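Local structure of putative periplasmic protein (Bacteroides eggerthii, 4HBR) at residues Lys13-Thr18 / Val53-Asp58; Ala20-Ser25 / Tyr31-Val36; Val86-Phe91 / Pro96-Gln101. The protein is of unknown function but belongs to the PF11396 family of putative periplasmic proteins, folding into a long antiparallel beta sheet with helices packed against it. All coordinates share one frame; numbering follows the deposited sequence.

Interaction 1 of 3, residues Lys13-Thr18 / Val53-Asp58; sequences KKMYPT and VMKQTD
Tyr16 and Lys55 carry most of this small contact, with Met15 adding the remainder; it buries 106 Å² in total, and its closest pair of CA atoms, those of Met15 and Lys55, is still 11.0 Å apart. The backbones therefore do not meet, and long side chains span the distance.

The main component is van der Waals contact between a phenol oxygen and an aliphatic chain. Tyr16 OH rests against the outer methylenes of Lys55, 3.2 Å from CD and 3.3 Å from CE. The lysine methylenes pass the hydroxyl end of Tyr16 at a slant, with CE neither over the ring face nor at its edge. Lys55 reaches it because every torsion beyond CG is close to 180°, which keeps the chain straight and carries CD and CE to the phenol oxygen. NZ has passed the phenol, at 3.7 Å from Tyr16 OH, and no hydrogen bond joins the two segments. A looser van der Waals touch adds to this: SE of the selenomethionine Met15 lies 4.4 Å from Lys55 CE, so both residues from the helix end address the same end of the lysine chain.

The polar interaction here is internal to 13-18. Lys13 NZ donates to Pro17 O at 2.9 Å, lying in the carbonyl plane on a lone pair. It ties the last turn of the helix to the loop just after Tyr16, the first residue to leave helical backbone angles.

The contact thus joins the C-terminal end of helix 6-15 to strand 52-58, which Tyr16 and Met15 reach past strands 30-37 and 40-46. Tyr16 also meets the Phe35 ring and touches Met37 of strand 30-37, Met15 packs on Phe46 of strand 40-46, and Lys55 makes a cation-pi contact with Trp52 at the start of its own strand.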
loop_
_atom_site.group_PDB
_atom_site.type_symbol
_atom_site.label_atom_id
_atom_site.label_comp_id
_atom_site.label_asym_id
_atom_site.label_seq_id
_atom_site.Cartn_x
_atom_site.Cartn_y
_atom_site.Cartn_z
ATOM N N LYS A 13 9.608 -12.546 10.745
ATOM C CA LYS A 13 9.611 -12.673 12.199
ATOM C C LYS A 13 10.637 -11.705 12.829
ATOM O O LYS A 13 10.342 -11.087 13.847
ATOM C CB LYS A 13 9.906 -14.135 12.593
ATOM C CG LYS A 13 9.991 -14.431 14.092
ATOM C CD LYS A 13 8.671 -14.253 14.827
ATOM C CE LYS A 13 8.859 -14.225 16.320
ATOM N NZ LYS A 13 7.561 -14.454 17.016
ATOM N N LYS A 14 11.812 -11.547 12.198
ATOM C CA LYS A 14 12.881 -10.643 12.624
ATOM C C LYS A 14 12.402 -9.171 12.606
ATOM O O LYS A 14 12.690 -8.414 13.545
ATOM C CB LYS A 14 14.100 -10.829 11.698
ATOM C CG LYS A 14 15.443 -10.487 12.320
ATOM C CD LYS A 14 16.629 -10.705 11.356
ATOM C CE LYS A 14 17.131 -12.140 11.252
ATOM N NZ LYS A 14 17.895 -12.583 12.447
HETATM N N MSE A 15 11.667 -8.774 11.550
HETATM C CA MSE A 15 11.091 -7.434 11.351
HETATM C C MSE A 15 9.872 -7.165 12.265
HETATM O O MSE A 15 9.735 -6.061 12.797
HETATM C CB MSE A 15 10.628 -7.308 9.908
HETATM C CG MSE A 15 11.536 -6.511 9.008
HETATM SE SE MSE A 15 11.021 -6.895 7.120
HETATM C CE MSE A 15 12.381 -8.241 6.783
ATOM N N TYR A 16 8.947 -8.154 12.374
ATOM C CA TYR A 16 7.713 -8.036 13.152
ATOM C C TYR A 16 7.531 -9.245 14.047
ATOM O O TYR A 16 6.751 -10.145 13.721
ATOM C CB TYR A 16 6.494 -7.850 12.245
ATOM C CG TYR A 16 6.620 -6.701 11.272
ATOM C CD1 TYR A 16 7.173 -6.886 10.010
ATOM C CD2 TYR A 16 6.081 -5.451 11.568
ATOM C CE1 TYR A 16 7.284 -5.834 9.109
ATOM C CE2 TYR A 16 6.165 -4.396 10.663
ATOM C CZ TYR A 16 6.807 -4.583 9.456
ATOM O OH TYR A 16 6.860 -3.543 8.581
ATOM N N PRO A 17 8.225 -9.285 15.203
ATOM C CA PRO A 17 8.087 -10.449 16.108
ATOM C C PRO A 17 6.673 -10.673 16.666
ATOM O O PRO A 17 6.329 -11.803 17.010
ATOM C CB PRO A 17 9.065 -10.144 17.242
ATOM C CG PRO A 17 9.914 -9.056 16.787
ATOM C CD PRO A 17 9.190 -8.300 15.730
ATOM N N THR A 18 5.865 -9.609 16.771
ATOM C CA THR A 18 4.514 -9.697 17.335
ATOM C C THR A 18 3.463 -10.053 16.276
ATOM O O THR A 18 2.306 -10.275 16.648
ATOM C CB THR A 18 4.107 -8.395 18.082
ATOM O OG1 THR A 18 3.860 -7.345 17.139
ATOM C CG2 THR A 18 5.127 -7.963 19.126
ATOM N N VAL A 53 11.307 -6.016 -0.045
ATOM C CA VAL A 53 11.408 -5.021 -1.119
ATOM C C VAL A 53 10.315 -3.948 -1.014
ATOM O O VAL A 53 10.431 -2.896 -1.638
ATOM C CB VAL A 53 11.411 -5.686 -2.528
ATOM C CG1 VAL A 53 12.686 -6.509 -2.751
ATOM C CG2 VAL A 53 10.170 -6.543 -2.755
HETATM N N MSE A 54 9.247 -4.225 -0.271
HETATM C CA MSE A 54 8.157 -3.279 -0.109
HETATM C C MSE A 54 7.326 -3.601 1.123
HETATM O O MSE A 54 7.111 -4.765 1.454
HETATM C CB MSE A 54 7.257 -3.245 -1.367
HETATM C CG MSE A 54 6.085 -2.252 -1.260
HETATM SE SE MSE A 54 5.201 -1.861 -2.927
HETATM C CE MSE A 54 4.506 -3.544 -3.434
ATOM N N LYS A 55 6.838 -2.546 1.773
ATOM C CA LYS A 55 5.920 -2.586 2.910
ATOM C C LYS A 55 4.730 -1.708 2.572
ATOM O O LYS A 55 4.918 -0.645 1.966
ATOM C CB LYS A 55 6.579 -2.041 4.186
ATOM C CG LYS A 55 7.597 -2.894 4.867
ATOM C CD LYS A 55 8.209 -2.089 6.013
ATOM C CE LYS A 55 9.382 -2.796 6.659
ATOM N NZ LYS A 55 10.060 -1.936 7.679
ATOM N N GLN A 56 3.524 -2.110 2.998
ATOM C CA GLN A 56 2.314 -1.305 2.839
ATOM C C GLN A 56 1.523 -1.324 4.130
ATOM O O GLN A 56 1.351 -2.389 4.731
ATOM C CB GLN A 56 1.458 -1.774 1.659
ATOM C CG GLN A 56 2.063 -1.412 0.308
ATOM C CD GLN A 56 1.200 -1.784 -0.854
ATOM O OE1 GLN A 56 0.046 -2.211 -0.714
ATOM N NE2 GLN A 56 1.772 -1.669 -2.033
ATOM N N THR A 57 1.089 -0.128 4.588
ATOM C CA THR A 57 0.285 0.088 5.804
ATOM C C THR A 57 -1.011 0.760 5.375
ATOM O O THR A 57 -0.961 1.883 4.860
ATOM C CB THR A 57 1.082 0.930 6.833
ATOM O OG1 THR A 57 2.260 0.220 7.195
ATOM C CG2 THR A 57 0.295 1.269 8.087
ATOM N N ASP A 58 -2.168 0.078 5.558
ATOM C CA ASP A 58 -3.449 0.674 5.200
ATOM C C ASP A 58 -3.914 1.553 6.328
ATOM O O ASP A 58 -4.512 1.085 7.286
ATOM C CB ASP A 58 -4.518 -0.366 4.828
ATOM C CG ASP A 58 -4.303 -1.062 3.500
ATOM O OD1 ASP A 58 -3.489 -0.558 2.684
ATOM O OD2 ASP A 58 -4.966 -2.091 3.262
#

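Interaction 2 of 3, residues Ala20-Ser25 / Tyr31-Val36; sequences AGIAWS and YVADFV
The methyl group of Ala33 sits over one face of the Trp24 indole, its CB 3.6 Å from the centroid of the six-membered ring and 19° off the normal, a CH-pi contact. With chi1 at -67°, the Trp24 ring reaches across to the neighbouring strand, its CZ3 coming within 3.5 Å of Ala33 CB. Ile22 lays CG2 over the same face of the indole and meets Ala33 CB at 3.9 Å, so the three form one apolar cluster. Ile22 CG1 packs alongside Phe35, 4.0 Å from its CB, the two side chains running in the same direction. Leu12 of helix 6-15 touches Ile22, Trp24 and Ala33.

Ala23, Asp34, Ser25 and Val32 occupy the other face, polar and apolar mixed. Ala23 and Asp34 form a hydrogen-bonded antiparallel pair, with a nearly straight bond from Ala23 N to Asp34 O (2.9 Å, 175° at the hydrogen); Ser25 and Val32 form the next such pair.

Waters bridge Ser25 OG to Val32 O and Gly21 O to Asp34 O, but at Ala20 and Val36 two waters replace direct backbone bonds. Direct bonds thus fix the register from Ala23 to Ser25, whereas the water-mediated end is probably more adaptable.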
loop_
_atom_site.group_PDB
_atom_site.type_symbol
_atom_site.label_atom_id
_atom_site.label_comp_id
_atom_site.label_asym_id
_atom_site.label_seq_id
_atom_site.Cartn_x
_atom_site.Cartn_y
_atom_site.Cartn_z
ATOM N N ALA A 20 1.012 -11.900 14.004
ATOM C CA ALA A 20 0.246 -13.137 14.176
ATOM C C ALA A 20 -0.836 -13.237 13.118
ATOM O O ALA A 20 -1.280 -12.206 12.594
ATOM C CB ALA A 20 -0.376 -13.180 15.565
ATOM N N GLY A 21 -1.254 -14.473 12.824
ATOM C CA GLY A 21 -2.269 -14.787 11.825
ATOM C C GLY A 21 -1.861 -14.304 10.452
ATOM O O GLY A 21 -2.641 -13.639 9.759
ATOM N N ILE A 22 -0.603 -14.589 10.085
ATOM C CA ILE A 22 -0.014 -14.174 8.824
ATOM C C ILE A 22 -0.562 -15.060 7.695
ATOM O O ILE A 22 -0.574 -16.289 7.803
ATOM C CB ILE A 22 1.549 -14.200 8.906
ATOM C CG1 ILE A 22 2.057 -13.328 10.060
ATOM C CG2 ILE A 22 2.196 -13.774 7.565
ATOM C CD1 ILE A 22 3.362 -13.758 10.634
ATOM N N ALA A 23 -1.028 -14.411 6.625
ATOM C CA ALA A 23 -1.503 -15.054 5.408
ATOM C C ALA A 23 -0.495 -14.780 4.298
ATOM O O ALA A 23 -0.201 -13.611 4.010
ATOM C CB ALA A 23 -2.885 -14.544 5.030
ATOM N N TRP A 24 0.091 -15.850 3.741
ATOM C CA TRP A 24 1.085 -15.765 2.688
ATOM C C TRP A 24 0.473 -16.033 1.331
ATOM O O TRP A 24 -0.366 -16.927 1.186
ATOM C CB TRP A 24 2.237 -16.736 2.930
ATOM C CG TRP A 24 3.085 -16.412 4.121
ATOM C CD1 TRP A 24 2.990 -16.960 5.365
ATOM C CD2 TRP A 24 4.198 -15.510 4.163
ATOM N NE1 TRP A 24 3.970 -16.451 6.184
ATOM C CE2 TRP A 24 4.733 -15.563 5.472
ATOM C CE3 TRP A 24 4.812 -14.665 3.213
ATOM C CZ2 TRP A 24 5.838 -14.793 5.866
ATOM C CZ3 TRP A 24 5.922 -13.921 3.599
ATOM C CH2 TRP A 24 6.416 -13.980 4.914
ATOM N N SER A 25 0.905 -15.239 0.339
ATOM C CA SER A 25 0.477 -15.335 -1.055
ATOM C C SER A 25 1.623 -14.938 -1.979
ATOM O O SER A 25 2.651 -14.454 -1.513
ATOM C CB SER A 25 -0.749 -14.461 -1.311
ATOM O OG SER A 25 -0.453 -13.077 -1.213
ATOM N N TYR A 31 6.891 -13.094 -2.583
ATOM C CA TYR A 31 6.079 -13.680 -1.503
ATOM C C TYR A 31 5.532 -12.514 -0.699
ATOM O O TYR A 31 6.288 -11.600 -0.394
ATOM C CB TYR A 31 6.882 -14.656 -0.617
ATOM C CG TYR A 31 7.292 -15.913 -1.349
ATOM C CD1 TYR A 31 6.395 -16.964 -1.531
ATOM C CD2 TYR A 31 8.571 -16.048 -1.878
ATOM C CE1 TYR A 31 6.765 -18.123 -2.214
ATOM C CE2 TYR A 31 8.952 -17.200 -2.567
ATOM C CZ TYR A 31 8.046 -18.239 -2.728
ATOM O OH TYR A 31 8.419 -19.384 -3.394
ATOM N N VAL A 32 4.220 -12.502 -0.414
ATOM C CA VAL A 32 3.590 -11.400 0.313
ATOM C C VAL A 32 2.990 -11.882 1.633
ATOM O O VAL A 32 2.155 -12.794 1.656
ATOM C CB VAL A 32 2.524 -10.650 -0.520
ATOM C CG1 VAL A 32 2.090 -9.359 0.172
ATOM C CG2 VAL A 32 3.013 -10.371 -1.937
ATOM N N ALA A 33 3.424 -11.241 2.733
ATOM C CA ALA A 33 2.909 -11.486 4.067
ATOM C C ALA A 33 1.828 -10.470 4.338
ATOM O O ALA A 33 2.049 -9.285 4.142
ATOM C CB ALA A 33 4.017 -11.380 5.093
ATOM N N ASP A 34 0.656 -10.932 4.752
ATOM C CA ASP A 34 -0.515 -10.112 5.063
ATOM C C ASP A 34 -0.913 -10.371 6.527
ATOM O O ASP A 34 -1.142 -11.521 6.901
ATOM C CB ASP A 34 -1.646 -10.465 4.071
ATOM C CG ASP A 34 -2.941 -9.714 4.282
ATOM O OD1 ASP A 34 -3.779 -10.186 5.092
ATOM O OD2 ASP A 34 -3.153 -8.701 3.590
ATOM N N PHE A 35 -0.933 -9.311 7.368
ATOM C CA PHE A 35 -1.255 -9.374 8.817
ATOM C C PHE A 35 -1.670 -7.992 9.335
ATOM O O PHE A 35 -1.524 -7.000 8.623
ATOM C CB PHE A 35 -0.047 -9.903 9.637
ATOM C CG PHE A 35 1.244 -9.150 9.395
ATOM C CD1 PHE A 35 2.026 -9.413 8.266
ATOM C CD2 PHE A 35 1.653 -8.140 10.261
ATOM C CE1 PHE A 35 3.180 -8.671 8.003
ATOM C CE2 PHE A 35 2.814 -7.396 9.994
ATOM C CZ PHE A 35 3.577 -7.684 8.876
ATOM N N VAL A 36 -2.143 -7.927 10.586
ATOM C CA VAL A 36 -2.548 -6.688 11.258
ATOM C C VAL A 36 -1.425 -6.281 12.232
ATOM O O VAL A 36 -0.949 -7.097 13.028
ATOM C CB VAL A 36 -3.928 -6.843 11.967
ATOM C CG1 VAL A 36 -4.319 -5.571 12.722
ATOM C CG2 VAL A 36 -5.016 -7.229 10.965
HETATM O O HOH W 1 -0.453 -9.504 14.028
HETATM O O HOH W 2 -2.901 -10.425 11.574
HETATM O O HOH W 3 -3.973 -11.788 8.209
HETATM O O HOH W 4 -0.627 -12.340 1.415
#

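Interaction 3 of 3, residues Val86-Phe91 / Pro96-Gln101; sequences VTWVQF and PIVAIQ
Thr87 and Ala99 exchange a reciprocal pair of backbone hydrogen bonds, with Thr87 N to Ala99 O at 2.8 Å and 163° at the hydrogen. Val89 and Ile97 repeat the pattern; there Val89 N meets Ile97 O nearly along the C=O axis, also at 2.8 Å. Ala99 O also accepts a hydrogen bond from a water 2.9 Å away, which donates to Thr87 OG1 as well. The threonine hydroxyl is in addition hydrogen-bonded to OD1 of Asp58 on the adjoining strand.

These bonds set the register of the antiparallel beta hairpin formed by strands 82-90 and 97-104, which lies in the middle of the sheet between strands 52-58 and 109-115. Trp88 and Val98 are a non-hydrogen-bonded pair of this ladder, as are Val86 and Ile100.

Packing centres on Trp88, which meets both Pro96 and Val98. A first torsion of 177° swings the indole beside its own carbonyl and toward 96-98, where it runs alongside Pro96, whose CB lies over one face 3.7 Å from the six-membered ring centroid, 17° off the normal. Val98 CG2 instead approaches in the ring plane, touching the edge at CZ3 (3.6 Å). On the opposite sheet face, Ile97 CD1 meets the edge of the Phe91 ring at CE2 (3.9 Å). Beyond the hairpin, Trp59 stacks on Trp88, while Val69 of helix 67-75 packs against Val98 and Ile100.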
loop_
_atom_site.group_PDB
_atom_site.type_symbol
_atom_site.label_atom_id
_atom_site.label_comp_id
_atom_site.label_asym_id
_atom_site.label_seq_id
_atom_site.Cartn_x
_atom_site.Cartn_y
_atom_site.Cartn_z
ATOM N N VAL A 86 -6.270 4.483 2.034
ATOM C CA VAL A 86 -5.078 5.313 2.176
ATOM C C VAL A 86 -3.969 4.372 2.594
ATOM O O VAL A 86 -4.075 3.725 3.635
ATOM C CB VAL A 86 -5.243 6.510 3.154
ATOM C CG1 VAL A 86 -3.924 7.271 3.280
ATOM C CG2 VAL A 86 -6.359 7.450 2.727
ATOM N N THR A 87 -2.923 4.277 1.787
ATOM C CA THR A 87 -1.815 3.358 2.032
ATOM C C THR A 87 -0.472 4.089 2.106
ATOM O O THR A 87 -0.164 4.912 1.245
ATOM C CB THR A 87 -1.787 2.280 0.928
ATOM O OG1 THR A 87 -3.082 1.682 0.814
ATOM C CG2 THR A 87 -0.744 1.195 1.178
ATOM N N TRP A 88 0.337 3.753 3.116
ATOM C CA TRP A 88 1.703 4.266 3.247
ATOM C C TRP A 88 2.588 3.167 2.707
ATOM O O TRP A 88 2.558 2.039 3.206
ATOM C CB TRP A 88 1.986 4.619 4.686
ATOM C CG TRP A 88 3.361 5.106 5.029
ATOM C CD1 TRP A 88 4.178 4.560 5.970
ATOM C CD2 TRP A 88 3.947 6.383 4.682
ATOM N NE1 TRP A 88 5.262 5.381 6.195
ATOM C CE2 TRP A 88 5.135 6.516 5.438
ATOM C CE3 TRP A 88 3.605 7.411 3.770
ATOM C CZ2 TRP A 88 5.929 7.671 5.396
ATOM C CZ3 TRP A 88 4.417 8.541 3.701
ATOM C CH2 TRP A 88 5.545 8.674 4.526
ATOM N N VAL A 89 3.266 3.467 1.603
ATOM C CA VAL A 89 4.081 2.511 0.862
ATOM C C VAL A 89 5.523 2.807 1.136
ATOM O O VAL A 89 5.968 3.939 0.923
ATOM C CB VAL A 89 3.767 2.507 -0.665
ATOM C CG1 VAL A 89 4.520 1.379 -1.372
ATOM C CG2 VAL A 89 2.264 2.397 -0.934
ATOM N N GLN A 90 6.260 1.791 1.603
ATOM C CA GLN A 90 7.675 1.970 1.945
ATOM C C GLN A 90 8.558 0.979 1.246
ATOM O O GLN A 90 8.117 -0.099 0.849
ATOM C CB GLN A 90 7.913 1.875 3.447
ATOM C CG GLN A 90 7.245 2.989 4.233
ATOM C CD GLN A 90 7.542 2.776 5.683
ATOM O OE1 GLN A 90 8.580 3.201 6.200
ATOM N NE2 GLN A 90 6.711 1.980 6.330
ATOM N N PHE A 91 9.843 1.340 1.163
ATOM C CA PHE A 91 10.855 0.571 0.460
ATOM C C PHE A 91 12.183 0.603 1.191
ATOM O O PHE A 91 12.429 1.577 1.924
ATOM C CB PHE A 91 11.057 1.188 -0.928
ATOM C CG PHE A 91 9.801 1.417 -1.725
ATOM C CD1 PHE A 91 9.231 0.378 -2.466
ATOM C CD2 PHE A 91 9.197 2.681 -1.760
ATOM C CE1 PHE A 91 8.090 0.593 -3.241
ATOM C CE2 PHE A 91 8.063 2.897 -2.537
ATOM C CZ PHE A 91 7.523 1.854 -3.284
ATOM N N PRO A 96 9.227 6.978 0.700
ATOM C CA PRO A 96 7.862 6.439 0.844
ATOM C C PRO A 96 6.845 7.165 -0.049
ATOM O O PRO A 96 7.081 8.286 -0.545
ATOM C CB PRO A 96 7.548 6.645 2.336
ATOM C CG PRO A 96 8.429 7.732 2.773
ATOM C CD PRO A 96 9.651 7.717 1.914
ATOM N N ILE A 97 5.713 6.484 -0.297
ATOM C CA ILE A 97 4.641 6.996 -1.156
ATOM C C ILE A 97 3.297 6.928 -0.394
ATOM O O ILE A 97 3.050 5.972 0.335
ATOM C CB ILE A 97 4.592 6.170 -2.494
ATOM C CG1 ILE A 97 5.884 6.359 -3.329
ATOM C CG2 ILE A 97 3.314 6.441 -3.334
ATOM C CD1 ILE A 97 5.944 5.476 -4.600
ATOM N N VAL A 98 2.435 7.929 -0.589
ATOM C CA VAL A 98 1.073 7.871 -0.070
ATOM C C VAL A 98 0.161 7.503 -1.270
ATOM O O VAL A 98 0.114 8.267 -2.224
ATOM C CB VAL A 98 0.577 9.160 0.652
ATOM C CG1 VAL A 98 -0.802 8.915 1.276
ATOM C CG2 VAL A 98 1.575 9.660 1.704
ATOM N N ALA A 99 -0.527 6.350 -1.228
ATOM C CA ALA A 99 -1.480 5.943 -2.278
ATOM C C ALA A 99 -2.905 6.157 -1.743
ATOM O O ALA A 99 -3.246 5.619 -0.679
ATOM C CB ALA A 99 -1.263 4.485 -2.676
ATOM N N ILE A 100 -3.698 6.992 -2.429
ATOM C CA ILE A 100 -5.079 7.289 -2.041
ATOM C C ILE A 100 -6.013 6.750 -3.116
ATOM O O ILE A 100 -5.820 7.039 -4.300
ATOM C CB ILE A 100 -5.307 8.819 -1.771
ATOM C CG1 ILE A 100 -4.384 9.330 -0.619
ATOM C CG2 ILE A 100 -6.802 9.118 -1.440
ATOM C CD1 ILE A 100 -4.311 10.808 -0.460
ATOM N N GLN A 101 -7.014 5.947 -2.705
ATOM C CA GLN A 101 -8.043 5.405 -3.589
ATOM C C GLN A 101 -9.317 6.156 -3.282
ATOM O O GLN A 101 -9.761 6.195 -2.130
ATOM C CB GLN A 101 -8.205 3.892 -3.431
ATOM C CG GLN A 101 -6.943 3.088 -3.787
ATOM C CD GLN A 101 -7.128 1.606 -3.602
ATOM O OE1 GLN A 101 -8.021 1.137 -2.912
ATOM N NE2 GLN A 101 -6.281 0.831 -4.222
HETATM O O HOH W 5 -4.738 3.087 -0.888
#

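All three interactions reach one antiparallel sheet. Interactions 1 and 2 have centres about 9 Å apart and touch through Tyr16 CD1 and Phe35 CZ at 3.9 Å, so the end of helix 6-15 contacts both the edge hairpin and strand 52-58. Interactions 1 and 3, with centres about 14 Å apart, share neighbouring strands: Lys55 O lies 2.8 Å from Gln90 N and Thr57 O 2.9 Å from Trp88 N, probable hydrogen bonds. Interactions 2 and 3 do not touch; their centres are about 18 Å apart and their nearest atoms about 10 Å. Interaction 1 bridges the two: Tyr16 reaches the first hairpin and 53-58 pairs with the second, while strand 40-46 separates 30-37 from 52-58.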